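Local coordinates for protein ALDH21) (Physcomitrella patens subsp. patens, PDB 5MZ5) that acts as an NADP(+)-dependent succinic semialdehyde dehydrogenase of the aldehyde dehydrogenase family and is built on a Rossmann fold, at residues 42-47 and 236-242. Residues are numbered along the deposited sequence; the frame is centred on the assembly and turned at random.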
# COMPACT_ATOMS: atom_id res chain seq x y z
N ILE A 42 -10.92 1.81 40.85
CA ILE A 42 -10.63 2.64 39.68
C ILE A 42 -9.14 2.49 39.43
O ILE A 42 -8.43 1.99 40.31
CB ILE A 42 -11.15 4.10 39.78
CG1 ILE A 42 -10.54 4.86 40.97
CG2 ILE A 42 -12.68 4.08 39.84
CD1 ILE A 42 -10.76 6.40 40.99
N PHE A 43 -8.68 2.85 38.24
CA PHE A 43 -7.29 2.65 37.91
C PHE A 43 -6.56 3.95 37.73
O PHE A 43 -6.91 4.75 36.88
CB PHE A 43 -7.15 1.69 36.70
CG PHE A 43 -7.61 0.30 37.11
CD1 PHE A 43 -6.73 -0.60 37.70
CD2 PHE A 43 -8.95 -0.06 37.00
CE1 PHE A 43 -7.17 -1.85 38.14
CE2 PHE A 43 -9.40 -1.30 37.46
CZ PHE A 43 -8.50 -2.18 38.04
N LEU A 44 -5.57 4.17 38.59
CA LEU A 44 -4.75 5.37 38.62
C LEU A 44 -3.31 4.97 38.41
O LEU A 44 -2.72 4.29 39.27
CB LEU A 44 -4.96 6.11 39.96
CG LEU A 44 -4.06 7.32 40.26
CD1 LEU A 44 -4.23 8.41 39.22
CD2 LEU A 44 -4.38 7.91 41.62
N ALA A 45 -2.74 5.36 37.25
CA ALA A 45 -1.37 5.06 36.84
C ALA A 45 -1.10 3.53 36.94
O ALA A 45 -0.13 3.11 37.59
CB ALA A 45 -0.38 5.86 37.69
N SER A 46 -2.03 2.73 36.33
CA SER A 46 -2.05 1.25 36.23
C SER A 46 -2.43 0.50 37.51
O SER A 46 -2.45 -0.74 37.51
CB SER A 46 -0.71 0.72 35.72
OG SER A 46 -0.18 1.50 34.66
N LYS A 47 -2.71 1.23 38.60
CA LYS A 47 -2.96 0.61 39.89
C LYS A 47 -4.40 0.75 40.40
O LYS A 47 -5.00 1.82 40.25
CB LYS A 47 -1.93 1.11 40.94
CG LYS A 47 -0.48 0.87 40.51
CD LYS A 47 0.43 0.57 41.67
CE LYS A 47 1.76 -0.01 41.25
NZ LYS A 47 1.64 -1.35 40.60
N LEU A 236 4.35 0.86 33.81
CA LEU A 236 3.63 1.51 34.90
C LEU A 236 3.24 2.95 34.50
O LEU A 236 4.07 3.69 33.97
CB LEU A 236 4.48 1.52 36.17
CG LEU A 236 3.77 1.90 37.46
CD1 LEU A 236 2.88 0.74 37.95
CD2 LEU A 236 4.78 2.33 38.52
N GLY A 237 1.97 3.28 34.69
CA GLY A 237 1.43 4.59 34.31
C GLY A 237 0.94 4.69 32.88
O GLY A 237 0.50 5.77 32.48
N ALA A 238 0.97 3.58 32.11
CA ALA A 238 0.51 3.52 30.71
C ALA A 238 -1.00 3.78 30.61
O ALA A 238 -1.50 4.20 29.55
CB ALA A 238 0.81 2.15 30.13
N PHE A 239 -1.73 3.48 31.68
CA PHE A 239 -3.17 3.69 31.65
C PHE A 239 -3.73 4.13 32.98
O PHE A 239 -3.20 3.81 34.05
CB PHE A 239 -3.91 2.42 31.15
CG PHE A 239 -4.09 1.32 32.16
CD1 PHE A 239 -3.07 0.41 32.43
CD2 PHE A 239 -5.27 1.22 32.90
CE1 PHE A 239 -3.23 -0.58 33.40
CE2 PHE A 239 -5.42 0.22 33.87
CZ PHE A 239 -4.40 -0.67 34.11
N SER A 240 -4.85 4.85 32.89
CA SER A 240 -5.71 5.26 33.99
C SER A 240 -7.13 5.18 33.45
O SER A 240 -7.36 5.56 32.30
CB SER A 240 -5.39 6.67 34.46
OG SER A 240 -4.23 6.67 35.28
N ILE A 241 -8.04 4.63 34.25
CA ILE A 241 -9.47 4.51 33.94
C ILE A 241 -10.21 5.07 35.16
O ILE A 241 -10.23 4.44 36.22
CB ILE A 241 -9.95 3.09 33.51
CG1 ILE A 241 -9.13 2.57 32.30
CG2 ILE A 241 -11.49 3.07 33.21
CD1 ILE A 241 -9.25 1.12 32.04
N LEU A 242 -10.71 6.31 35.01
CA LEU A 242 -11.37 7.04 36.09
C LEU A 242 -12.76 7.60 35.73
O LEU A 242 -12.86 8.53 34.91
CB LEU A 242 -10.49 8.22 36.59
CG LEU A 242 -8.98 8.16 36.46
CD1 LEU A 242 -8.42 9.54 36.13
CD2 LEU A 242 -8.34 7.67 37.76
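An N-terminal beta hairpin docks here on the edge of the Rossmann-type sheet, pairing Phe43 with Ile241. This is a single antiparallel hydrogen-bonded pair: Phe43 N donates to Ile241 O at 3.0 Å, and Ile241 N returns a bond to Phe43 O. Beyond it the hairpin reverses in a type I' turn from Leu44 to Lys47 that stays against segment 236-242. Two serine hydroxyls and one further backbone bond continue the contact. Ser240 OG accepts the N-H of Ala45 at 2.8 Å in a nearly straight bond (170°). Ser46 N donates to Phe239 O, arriving almost along the C=O axis. The Ser46 hydroxyl lies anti to its own carbonyl carbon (chi1 -42°), and OG takes the N-H of Gly237 at 2.8 Å. Ser46 is thus held through both backbone and side chain. Gly237 has a backbone conformation that calls for glycine, since a CB would press on the preceding carbonyl O.

The Phe239 ring lies under Ser46 and beside Phe43. Ser46 CA sits over one face, a CH-pi contact 3.9 Å from the ring centroid, while Phe239 CE2 meets Phe43 CB at 3.6 Å. The two phenylalanine side chains run side by side, their ring planes inclined at 37°. A serine in place of Phe239 would probably open a gap under the turn, take the ring face from Ser46 CA and loosen the grip on Phe43 CB. On the other side of the pairing, Leu242 CD2 packs against Ile42 CD1 and Leu44 CB.

Strand 209-212 pairs with the far edge of strand 239-241 and carries Lys212, which binds NADP(+) when the cofactor is present; this is the apo form. Helix 219-229 packs on Phe43 and Phe239, and its His229 bonds Ser46 O. Helix 75-94 meets Leu44, Ala45 and Ser240.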